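Local coordinates for flavodoxin, WrbA-like protein (Agrobacterium tumefaciens, PDB 3D7N), which probably binds FMN and transfers electrons, perhaps as an NAD(P)H:quinone dehydrogenase of the WrbA type, at residues 11-16 with 22-27; 47-52 with 77-82; 58-63 with 115-120; 91-96 with 181-186. All blocks are in the same frame, centred on the assembly; numbering follows the deposited sequence.

In the fold
A flavodoxin-like domain illustrates how short contacts fix helices on both faces of one largely parallel sheet. From the N terminus, contact 1 comes first: 22-27 folds back on 11-16, a short loop closed before any other opens. Contact 2 then brings 77-82 to 47-52, joining two helical regions. Before it closes, strand segment 58-63 sets out toward helix segment 115-120, so contacts 2 and 3 cross; 91-96 likewise starts within contact 3 and waits for 181-186, so contacts 3 and 4 cross as well. Strands 9-13, 57-65 and 93-100 lie side by side. Contacts 1 and 4 cover one face of the sheet, contacts 2 and 3 the other.

Contact 1. Residues 11-16 with 22-27; sequences VVYHSG and RMAEAV
The methyl of A24 carries this contact, meeting two side chains of the strand at once. A24 CB lies 3.8 Å from V11 CG1 and also sits over one face of the Y13 ring, 4.0 Å from its centroid and 19° off the normal. This is a CH-pi contact, displaced from the ring centre toward the rim on the CG side. One turn further along the helix, V27 CG1 meets V11 CG2 at 4.0 Å.

The first torsion of V11 divides its branches this way: CG1 stands anti to the backbone N (chi1 170°), toward A24, and CG2 beside that N, toward V27. Y13 CG, between backbone N and carbonyl carbon, places the ring on the helix side, while S15 OG lies in plane at its edge. A small alanine suits the closest place: the backbones come within 6.7 Å at V11 CA and A24 CA. The short segments of strand and helix run almost antiparallel, at 172°, with their axes 9.1 Å apart.

Further out, V11 and A24 both touch F97 of strand 93-100 and L35 of strand 34-37, and V27 reaches I59. H21, earlier on the same helix, adds its ring to that of Y13, and T20 OG1, on the helix's first turn, is hydrogen-bonded to H14 O. Strand 9-13, helix 19-31 and strand 34-37 form the first beta-alpha-beta unit of a flavodoxin-like fold, whose strand-to-helix loop in related flavodoxins binds the FMN phosphate and probably does so here.

Contact 2. Residues 47-52 with 77-82; sequences DGWAAL and ADASSK
W49 has CG anti to its carbonyl carbon (chi1 -69°), a setting that carries the indole off helix 46-54 and lays its six-membered ring against the turn at A79 and S80. The ring meets that turn at an oblique angle. CZ2 of W49 packs on A79 CB at 3.8 Å, the far corner CH2 lies 3.8 Å from S80 N, and CZ3 stands 4.0 Å from S80 CB. W49 thus makes the contact from its helix, reaching backbone as well as side chain of A79 and S80.

S80 is turned differently. Its OG stands between backbone N and carbonyl carbon (chi1 78°), which folds the hydroxyl back on the preceding helix. There OG donates to A77 O over 2.6 Å, in the carbonyl plane and on a lone pair, with a C=O...O angle of 132°. H121 NE2 is a second hydrogen-bonding partner of OG, so this buried hydroxyl is held by two partners, while S80 CB lies beside the indole.

Around the contact, F76 brings its ring to W49, and L44 also touches the indole. Beyond S80 lies M66 of the second subunit, and D78 OD2 accepts a hydrogen bond from W71 N of that same subunit. Helix 46-54 thereby meets the junction of helices 71-79 and 81-85, a helix-to-helix contact on one side of the alpha/beta sandwich of the flavodoxin-like fold.

Contact 3. Residues 58-63 with 115-120; sequences IIFGTP and VLLAGQ
F60 and L117 meet as ring face and branched tip. Strand residue F60 has its ring swung toward the helix, with chi1 at -65° placing CG beside the backbone N. On the helix, L117 extends CG away from its own N (chi1 -179°), which carries CG to the ring, and the second torsion sets CD2 over its face. The methyl stands 3.9 Å from the centroid, 21° off the normal, in a CH-pi contact offset toward the rim. L117 CD2 is 3.7 Å from both F60 CZ and F60 CE2, while L117 CG lies 3.9 Å from F60 CE2. A118 comes in at another side: its N approaches the ring edge, 4.2 Å from F60 CE2.

F94 from the neighbouring strand and F76 from helix 71-79 also touch the F60 ring, and L117 reaches A77 as well as M66 of the second subunit. Two residues along the strand, the buried T62 OG1 donates to P63 O over 2.9 Å and is hydrogen-bonded to S70 OG.

Carbon and ring surfaces do the work across strand 57-65 and helix 104-120; such a contact depends on complementary shape and exclusion of water rather than on directional polar bonds.

Contact 4. Residues 91-96 with 181-186; sequences DKVFGG and ANVARQ
K92 NZ, one residue before the V93 that meets V183 and A184, is gripped by two backbone carbonyls, those of D53 and A55; its chain, extended through the middle and bent at the last bond, brings NZ to them. This ties the entrance of strand 93-100 to the region preceding strand 57-65. V93 turns its side chain to the other face of the sheet, where helix 167-186 lies.

There the strand valine rests on the helix surface. V93 CG2 touches the backbone of the helix at A184 CA, 3.8 Å away, and lies 4.0 Å from V183 CG1. In the flavodoxin-like fold this is the C-terminal helix lying against the sheet, on the same face as helix 19-31. V183 holds its CG1 anti to the backbone N (chi1 176°), and the two valines pass at an oblique angle. With only a methyl at A184, the chains come close: V93 CA and A184 CA are 5.8 Å apart, and V93 CB and A184 CB 4.2 Å.

At this end, strand 93-100 runs between strands 57-65 and 124-126, and their residues fill in around the contact: A57 touches V93 and A184, while V126 touches V93 and V183. Farther along the strand, Y176 OH is hydrogen-bonded to G96 N. At the outer end, D91 OD1 forms a salt bridge with R179 NH2 of the third subunit, and V183 packs on H187 of that same chain.

Contact 1. Residues 11-16 with 22-27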
loop_
_atom_site.group_PDB
_atom_site.type_symbol
_atom_site.label_atom_id
_atom_site.label_comp_id
_atom_site.label_asym_id
_atom_site.label_seq_id
_atom_site.Cartn_x
_atom_site.Cartn_y
_atom_site.Cartn_z
ATOM N N VAL A 11 5.205 17.084 17.820
ATOM C CA VAL A 11 4.618 17.074 16.485
ATOM C C VAL A 11 5.677 17.661 15.528
ATOM O O VAL A 11 6.114 18.844 15.699
ATOM C CB VAL A 11 3.307 17.863 16.434
ATOM C CG1 VAL A 11 2.864 18.046 14.998
ATOM C CG2 VAL A 11 2.242 17.177 17.285
ATOM N N VAL A 12 6.129 16.824 14.574
ATOM C CA VAL A 12 7.129 17.216 13.559
ATOM C C VAL A 12 6.410 17.143 12.213
ATOM O O VAL A 12 5.818 16.108 11.865
ATOM C CB VAL A 12 8.413 16.306 13.591
ATOM C CG1 VAL A 12 8.071 14.817 13.286
ATOM C CG2 VAL A 12 9.492 16.846 12.650
ATOM N N TYR A 13 6.376 18.255 11.487
ATOM C CA TYR A 13 5.477 18.345 10.333
ATOM C C TYR A 13 6.032 19.230 9.235
ATOM O O TYR A 13 6.808 20.167 9.479
ATOM C CB TYR A 13 4.109 18.936 10.779
ATOM C CG TYR A 13 4.204 20.407 11.146
ATOM C CD1 TYR A 13 3.852 21.402 10.233
ATOM C CD2 TYR A 13 4.718 20.806 12.380
ATOM C CE1 TYR A 13 4.014 22.779 10.545
ATOM C CE2 TYR A 13 4.857 22.191 12.711
ATOM C CZ TYR A 13 4.500 23.155 11.783
ATOM O OH TYR A 13 4.646 24.497 12.085
ATOM N N HIS A 14 5.562 18.970 8.029
ATOM C CA HIS A 14 5.768 19.895 6.919
ATOM C C HIS A 14 4.408 20.459 6.482
ATOM O O HIS A 14 3.434 19.715 6.426
ATOM C CB HIS A 14 6.504 19.195 5.742
ATOM C CG HIS A 14 6.585 20.044 4.522
ATOM N ND1 HIS A 14 5.809 19.814 3.408
ATOM C CD2 HIS A 14 7.275 21.185 4.271
ATOM C CE1 HIS A 14 6.045 20.756 2.506
ATOM N NE2 HIS A 14 6.925 21.604 3.010
ATOM N N SER A 15 4.342 21.772 6.234
ATOM C CA SER A 15 3.219 22.359 5.504
ATOM C C SER A 15 3.637 23.092 4.259
ATOM O O SER A 15 4.366 24.091 4.296
ATOM C CB SER A 15 2.388 23.300 6.358
ATOM O OG SER A 15 3.231 23.932 7.258
ATOM N N GLY A 16 3.151 22.562 3.142
ATOM C CA GLY A 16 3.089 23.318 1.912
ATOM C C GLY A 16 1.689 23.903 1.882
ATOM O O GLY A 16 0.694 23.142 1.814
ATOM N N ARG A 22 -2.171 23.990 10.339
ATOM C CA ARG A 22 -3.340 24.122 11.210
ATOM C C ARG A 22 -3.699 22.793 11.871
ATOM O O ARG A 22 -4.026 22.722 13.052
ATOM C CB ARG A 22 -4.533 24.677 10.406
ATOM C CG ARG A 22 -5.675 25.179 11.231
ATOM C CD ARG A 22 -5.296 26.416 12.038
ATOM N NE ARG A 22 -6.241 26.656 13.136
ATOM C CZ ARG A 22 -6.276 25.993 14.296
ATOM N NH1 ARG A 22 -5.429 25.001 14.566
ATOM N NH2 ARG A 22 -7.192 26.311 15.194
HETATM N N MSE A 23 -3.614 21.724 11.099
HETATM C CA MSE A 23 -3.872 20.378 11.626
HETATM C C MSE A 23 -2.833 19.963 12.687
HETATM O O MSE A 23 -3.151 19.271 13.644
HETATM C CB MSE A 23 -3.908 19.393 10.473
HETATM C CG MSE A 23 -5.164 18.546 10.403
HETATM SE SE MSE A 23 -4.731 17.033 9.147
HETATM C CE MSE A 23 -5.675 15.538 10.116
ATOM N N ALA A 24 -1.594 20.397 12.503
ATOM C CA ALA A 24 -0.540 20.136 13.459
ATOM C C ALA A 24 -0.802 20.884 14.763
ATOM O O ALA A 24 -0.641 20.304 15.834
ATOM C CB ALA A 24 0.808 20.516 12.879
ATOM N N GLU A 25 -1.184 22.172 14.678
ATOM C CA GLU A 25 -1.567 22.922 15.864
ATOM C C GLU A 25 -2.678 22.203 16.639
ATOM O O GLU A 25 -2.622 22.077 17.844
ATOM C CB GLU A 25 -1.970 24.372 15.501
ATOM C CG GLU A 25 -0.771 25.240 15.061
ATOM C CD GLU A 25 -1.138 26.530 14.320
ATOM O OE1 GLU A 25 -2.042 26.550 13.457
ATOM O OE2 GLU A 25 -0.486 27.551 14.584
ATOM N N ALA A 26 -3.669 21.707 15.922
ATOM C CA ALA A 26 -4.758 20.941 16.523
ATOM C C ALA A 26 -4.289 19.657 17.255
ATOM O O ALA A 26 -4.709 19.383 18.403
ATOM C CB ALA A 26 -5.813 20.625 15.445
ATOM N N VAL A 27 -3.414 18.887 16.612
ATOM C CA VAL A 27 -2.842 17.691 17.214
ATOM C C VAL A 27 -1.953 18.091 18.397
ATOM O O VAL A 27 -2.105 17.541 19.476
ATOM C CB VAL A 27 -2.063 16.830 16.152
ATOM C CG1 VAL A 27 -1.350 15.575 16.788
ATOM C CG2 VAL A 27 -3.007 16.441 14.994
#

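Contact 2. Residues 47-52 with 77-82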
loop_
_atom_site.group_PDB
_atom_site.type_symbol
_atom_site.label_atom_id
_atom_site.label_comp_id
_atom_site.label_asym_id
_atom_site.label_seq_id
_atom_site.Cartn_x
_atom_site.Cartn_y
_atom_site.Cartn_z
ATOM N N ASP A 47 17.514 21.653 17.052
ATOM C CA ASP A 47 16.521 21.681 18.112
ATOM C C ASP A 47 15.391 20.680 17.832
ATOM O O ASP A 47 14.965 19.964 18.726
ATOM C CB ASP A 47 15.953 23.091 18.224
ATOM C CG ASP A 47 17.059 24.153 18.324
ATOM O OD1 ASP A 47 17.785 24.363 17.303
ATOM O OD2 ASP A 47 17.216 24.749 19.417
ATOM N N GLY A 48 14.899 20.634 16.601
ATOM C CA GLY A 48 13.913 19.621 16.233
ATOM C C GLY A 48 14.400 18.207 16.477
ATOM O O GLY A 48 13.713 17.430 17.133
ATOM N N TRP A 49 15.581 17.882 15.962
ATOM C CA TRP A 49 16.146 16.521 16.040
ATOM C C TRP A 49 16.411 16.094 17.487
ATOM O O TRP A 49 16.123 14.955 17.881
ATOM C CB TRP A 49 17.460 16.414 15.241
ATOM C CG TRP A 49 17.290 16.504 13.748
ATOM C CD1 TRP A 49 17.679 17.534 12.934
ATOM C CD2 TRP A 49 16.675 15.542 12.895
ATOM N NE1 TRP A 49 17.359 17.264 11.629
ATOM C CE2 TRP A 49 16.741 16.045 11.576
ATOM C CE3 TRP A 49 16.117 14.299 13.110
ATOM C CZ2 TRP A 49 16.259 15.356 10.496
ATOM C CZ3 TRP A 49 15.636 13.596 12.010
ATOM C CH2 TRP A 49 15.704 14.136 10.725
ATOM N N ALA A 50 16.954 16.999 18.276
ATOM C CA ALA A 50 17.126 16.745 19.705
ATOM C C ALA A 50 15.774 16.482 20.399
ATOM O O ALA A 50 15.658 15.548 21.189
ATOM C CB ALA A 50 17.870 17.913 20.384
ATOM N N ALA A 51 14.769 17.302 20.100
ATOM C CA ALA A 51 13.433 17.113 20.629
ATOM C C ALA A 51 12.896 15.740 20.252
ATOM O O ALA A 51 12.352 15.057 21.088
ATOM C CB ALA A 51 12.504 18.199 20.116
ATOM N N LEU A 52 13.079 15.314 19.008
ATOM C CA LEU A 52 12.604 13.982 18.586
ATOM C C LEU A 52 13.293 12.871 19.374
ATOM O O LEU A 52 12.629 12.002 19.910
ATOM C CB LEU A 52 12.850 13.724 17.107
ATOM C CG LEU A 52 11.978 14.255 15.946
ATOM C CD1 LEU A 52 10.489 14.174 16.226
ATOM C CD2 LEU A 52 12.416 15.673 15.591
ATOM N N ALA A 77 12.403 12.264 6.449
ATOM C CA ALA A 77 12.332 10.852 6.786
ATOM C C ALA A 77 13.670 10.171 6.436
ATOM O O ALA A 77 14.232 9.362 7.240
ATOM C CB ALA A 77 11.160 10.170 6.021
ATOM N N ASP A 78 14.175 10.501 5.231
ATOM C CA ASP A 78 15.434 9.953 4.770
ATOM C C ASP A 78 16.548 10.351 5.754
ATOM O O ASP A 78 17.400 9.532 6.087
ATOM C CB ASP A 78 15.734 10.364 3.316
ATOM C CG ASP A 78 14.811 9.690 2.308
ATOM O OD1 ASP A 78 14.006 8.809 2.710
ATOM O OD2 ASP A 78 14.884 10.004 1.087
ATOM N N ALA A 79 16.514 11.589 6.247
ATOM C CA ALA A 79 17.531 12.093 7.182
ATOM C C ALA A 79 17.387 11.452 8.568
ATOM O O ALA A 79 18.320 11.438 9.334
ATOM C CB ALA A 79 17.467 13.623 7.296
ATOM N N SER A 80 16.236 10.887 8.892
ATOM C CA SER A 80 16.104 10.124 10.129
ATOM C C SER A 80 16.805 8.765 10.021
ATOM O O SER A 80 16.758 7.978 10.957
ATOM C CB SER A 80 14.633 9.975 10.553
ATOM O OG SER A 80 13.943 8.970 9.801
ATOM N N SER A 81 17.461 8.481 8.895
ATOM C CA SER A 81 18.342 7.322 8.821
ATOM C C SER A 81 19.381 7.383 9.922
ATOM O O SER A 81 19.795 6.364 10.422
ATOM C CB SER A 81 19.042 7.216 7.465
ATOM O OG SER A 81 19.845 8.348 7.177
ATOM N N LYS A 82 19.803 8.591 10.298
ATOM C CA LYS A 82 20.806 8.789 11.359
ATOM C C LYS A 82 20.279 8.276 12.712
ATOM O O LYS A 82 20.847 7.350 13.263
ATOM C CB LYS A 82 21.254 10.251 11.399
ATOM C CG LYS A 82 21.928 10.660 12.689
ATOM C CD LYS A 82 22.849 11.863 12.542
ATOM C CE LYS A 82 22.920 12.629 13.857
ATOM N NZ LYS A 82 24.259 13.206 14.097
#

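Contact 3. Residues 58-63 with 115-120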
loop_
_atom_site.group_PDB
_atom_site.type_symbol
_atom_site.label_atom_id
_atom_site.label_comp_id
_atom_site.label_asym_id
_atom_site.label_seq_id
_atom_site.Cartn_x
_atom_site.Cartn_y
_atom_site.Cartn_z
ATOM N N ILE A 58 6.191 10.693 18.948
ATOM C CA ILE A 58 6.504 11.473 17.727
ATOM C C ILE A 58 5.325 11.315 16.806
ATOM O O ILE A 58 4.928 10.189 16.476
ATOM C CB ILE A 58 7.784 10.983 16.983
ATOM C CG1 ILE A 58 8.996 11.059 17.917
ATOM C CG2 ILE A 58 8.033 11.818 15.746
ATOM C CD1 ILE A 58 10.278 10.362 17.390
ATOM N N ILE A 59 4.727 12.445 16.461
ATOM C CA ILE A 59 3.605 12.464 15.554
ATOM C C ILE A 59 4.056 13.199 14.294
ATOM O O ILE A 59 4.449 14.340 14.341
ATOM C CB ILE A 59 2.355 13.136 16.159
ATOM C CG1 ILE A 59 2.025 12.539 17.536
ATOM C CG2 ILE A 59 1.144 13.004 15.200
ATOM C CD1 ILE A 59 0.742 13.191 18.225
ATOM N N PHE A 60 3.984 12.497 13.183
ATOM C CA PHE A 60 4.395 12.973 11.885
ATOM C C PHE A 60 3.247 13.680 11.138
ATOM O O PHE A 60 2.172 13.138 10.995
ATOM C CB PHE A 60 4.776 11.759 11.033
ATOM C CG PHE A 60 6.006 10.969 11.523
ATOM C CD1 PHE A 60 7.173 11.582 11.833
ATOM C CD2 PHE A 60 5.970 9.589 11.580
ATOM C CE1 PHE A 60 8.285 10.828 12.246
ATOM C CE2 PHE A 60 7.064 8.849 11.945
ATOM C CZ PHE A 60 8.217 9.461 12.281
ATOM N N GLY A 61 3.522 14.847 10.591
ATOM C CA GLY A 61 2.557 15.570 9.802
ATOM C C GLY A 61 3.018 15.876 8.389
ATOM O O GLY A 61 4.070 16.437 8.175
ATOM N N THR A 62 2.204 15.558 7.398
ATOM C CA THR A 62 2.576 15.958 6.031
ATOM C C THR A 62 1.367 16.087 5.140
ATOM O O THR A 62 0.385 15.375 5.338
ATOM C CB THR A 62 3.606 14.979 5.425
ATOM O OG1 THR A 62 3.842 15.320 4.054
ATOM C CG2 THR A 62 3.125 13.494 5.529
ATOM N N PRO A 63 1.426 17.004 4.182
ATOM C CA PRO A 63 0.503 17.054 3.049
ATOM C C PRO A 63 0.600 15.793 2.222
ATOM O O PRO A 63 1.579 15.130 2.323
ATOM C CB PRO A 63 1.002 18.249 2.204
ATOM C CG PRO A 63 2.043 18.949 3.002
ATOM C CD PRO A 63 2.407 18.110 4.169
ATOM N N VAL A 115 3.206 4.895 8.891
ATOM C CA VAL A 115 3.277 3.675 9.649
ATOM C C VAL A 115 4.588 2.884 9.389
ATOM O O VAL A 115 5.221 2.392 10.332
ATOM C CB VAL A 115 2.072 2.764 9.324
ATOM C CG1 VAL A 115 2.288 1.390 9.976
ATOM C CG2 VAL A 115 0.737 3.459 9.771
ATOM N N LEU A 116 4.975 2.775 8.126
ATOM C CA LEU A 116 6.242 2.146 7.748
ATOM C C LEU A 116 7.457 2.845 8.374
ATOM O O LEU A 116 8.356 2.184 8.831
ATOM C CB LEU A 116 6.420 2.140 6.240
ATOM C CG LEU A 116 5.500 1.249 5.418
ATOM C CD1 LEU A 116 5.916 1.293 3.917
ATOM C CD2 LEU A 116 5.523 -0.197 5.923
ATOM N N LEU A 117 7.444 4.167 8.408
ATOM C CA LEU A 117 8.515 4.969 8.932
ATOM C C LEU A 117 8.646 4.709 10.421
ATOM O O LEU A 117 9.734 4.425 10.888
ATOM C CB LEU A 117 8.240 6.444 8.659
ATOM C CG LEU A 117 9.300 7.415 9.141
ATOM C CD1 LEU A 117 10.735 6.964 8.651
ATOM C CD2 LEU A 117 8.826 8.837 8.712
ATOM N N ALA A 118 7.517 4.712 11.125
ATOM C CA ALA A 118 7.426 4.298 12.547
ATOM C C ALA A 118 7.891 2.882 12.783
ATOM O O ALA A 118 8.584 2.637 13.730
ATOM C CB ALA A 118 5.969 4.469 13.094
ATOM N N GLY A 119 7.513 1.946 11.926
ATOM C CA GLY A 119 7.921 0.543 12.055
ATOM C C GLY A 119 9.421 0.374 11.853
ATOM O O GLY A 119 10.117 -0.329 12.587
ATOM N N GLN A 120 9.923 1.038 10.849
ATOM C CA GLN A 120 11.348 1.032 10.513
ATOM C C GLN A 120 12.159 1.432 11.761
ATOM O O GLN A 120 13.252 0.901 12.014
ATOM C CB GLN A 120 11.533 2.091 9.428
ATOM C CG GLN A 120 12.770 2.027 8.675
ATOM C CD GLN A 120 12.579 1.542 7.264
ATOM O OE1 GLN A 120 11.481 1.608 6.749
ATOM N NE2 GLN A 120 13.670 1.003 6.639
#

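Contact 4. Residues 91-96 with 181-186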
loop_
_atom_site.group_PDB
_atom_site.type_symbol
_atom_site.label_atom_id
_atom_site.label_comp_id
_atom_site.label_asym_id
_atom_site.label_seq_id
_atom_site.Cartn_x
_atom_site.Cartn_y
_atom_site.Cartn_z
ATOM N N ASP A 91 10.959 1.783 20.287
ATOM C CA ASP A 91 9.939 1.716 21.332
ATOM C C ASP A 91 9.206 3.004 21.675
ATOM O O ASP A 91 8.383 3.015 22.589
ATOM C CB ASP A 91 10.498 1.060 22.590
ATOM C CG ASP A 91 10.997 -0.317 22.323
ATOM O OD1 ASP A 91 10.519 -0.904 21.349
ATOM O OD2 ASP A 91 11.881 -0.804 23.045
ATOM N N LYS A 92 9.458 4.072 20.937
ATOM C CA LYS A 92 8.678 5.287 21.082
ATOM C C LYS A 92 7.274 5.071 20.517
ATOM O O LYS A 92 7.055 4.197 19.655
ATOM C CB LYS A 92 9.396 6.470 20.385
ATOM C CG LYS A 92 10.737 6.896 21.054
ATOM C CD LYS A 92 11.209 8.255 20.538
ATOM C CE LYS A 92 12.626 8.673 20.991
ATOM N NZ LYS A 92 12.768 8.903 22.436
ATOM N N VAL A 93 6.334 5.883 20.971
ATOM C CA VAL A 93 4.955 5.849 20.473
ATOM C C VAL A 93 4.870 6.826 19.298
ATOM O O VAL A 93 5.340 7.944 19.410
ATOM C CB VAL A 93 3.960 6.277 21.579
ATOM C CG1 VAL A 93 2.562 6.460 21.020
ATOM C CG2 VAL A 93 3.989 5.251 22.788
ATOM N N PHE A 94 4.334 6.368 18.157
ATOM C CA PHE A 94 4.178 7.165 16.949
ATOM C C PHE A 94 2.680 7.301 16.560
ATOM O O PHE A 94 1.845 6.416 16.867
ATOM C CB PHE A 94 4.935 6.505 15.780
ATOM C CG PHE A 94 6.429 6.620 15.854
ATOM C CD1 PHE A 94 7.109 7.616 15.131
ATOM C CD2 PHE A 94 7.166 5.746 16.616
ATOM C CE1 PHE A 94 8.517 7.733 15.221
ATOM C CE2 PHE A 94 8.566 5.848 16.693
ATOM C CZ PHE A 94 9.230 6.846 16.023
ATOM N N GLY A 95 2.365 8.434 15.926
ATOM C CA GLY A 95 1.136 8.636 15.188
ATOM C C GLY A 95 1.404 9.524 13.953
ATOM O O GLY A 95 2.536 9.933 13.698
ATOM N N GLY A 96 0.366 9.815 13.167
ATOM C CA GLY A 96 0.543 10.630 11.979
ATOM C C GLY A 96 -0.719 11.355 11.596
ATOM O O GLY A 96 -1.798 11.075 12.129
ATOM N N ALA A 181 -0.882 11.074 23.248
ATOM C CA ALA A 181 -0.232 11.434 24.481
ATOM C C ALA A 181 -0.633 10.436 25.520
ATOM O O ALA A 181 0.149 10.033 26.323
ATOM C CB ALA A 181 -0.603 12.808 24.895
ATOM N N ASN A 182 -1.867 10.011 25.477
ATOM C CA ASN A 182 -2.321 9.080 26.457
ATOM C C ASN A 182 -1.590 7.775 26.407
ATOM O O ASN A 182 -1.242 7.232 27.419
ATOM C CB ASN A 182 -3.797 8.836 26.315
ATOM C CG ASN A 182 -4.411 8.327 27.586
ATOM O OD1 ASN A 182 -4.960 7.237 27.624
ATOM N ND2 ASN A 182 -4.322 9.120 28.645
ATOM N N VAL A 183 -1.359 7.259 25.214
ATOM C CA VAL A 183 -0.638 6.023 25.086
ATOM C C VAL A 183 0.791 6.226 25.490
ATOM O O VAL A 183 1.382 5.373 26.073
ATOM C CB VAL A 183 -0.675 5.508 23.674
ATOM C CG1 VAL A 183 0.141 4.286 23.554
ATOM C CG2 VAL A 183 -2.050 5.217 23.289
ATOM N N ALA A 184 1.337 7.377 25.184
ATOM C CA ALA A 184 2.713 7.648 25.466
ATOM C C ALA A 184 2.963 7.723 26.959
ATOM O O ALA A 184 4.018 7.402 27.424
ATOM C CB ALA A 184 3.128 8.907 24.803
ATOM N N ARG A 185 1.974 8.165 27.702
ATOM C CA ARG A 185 2.046 8.177 29.160
ATOM C C ARG A 185 2.059 6.771 29.729
ATOM O O ARG A 185 2.857 6.450 30.604
ATOM C CB ARG A 185 0.871 8.946 29.774
ATOM C CG ARG A 185 1.171 10.409 30.034
ATOM C CD ARG A 185 0.082 11.065 30.867
ATOM N NE ARG A 185 -1.127 11.279 30.067
ATOM C CZ ARG A 185 -1.309 12.262 29.181
ATOM N NH1 ARG A 185 -0.358 13.168 28.928
ATOM N NH2 ARG A 185 -2.464 12.329 28.522
ATOM N N GLN A 186 1.186 5.927 29.202
ATOM C CA GLN A 186 1.042 4.574 29.703
ATOM C C GLN A 186 2.253 3.708 29.391
ATOM O O GLN A 186 2.452 2.656 29.967
ATOM C CB GLN A 186 -0.185 3.937 29.074
ATOM C CG GLN A 186 -0.639 2.698 29.814
ATOM C CD GLN A 186 -1.930 2.148 29.255
ATOM O OE1 GLN A 186 -2.409 2.600 28.178
ATOM N NE2 GLN A 186 -2.514 1.154 29.968
#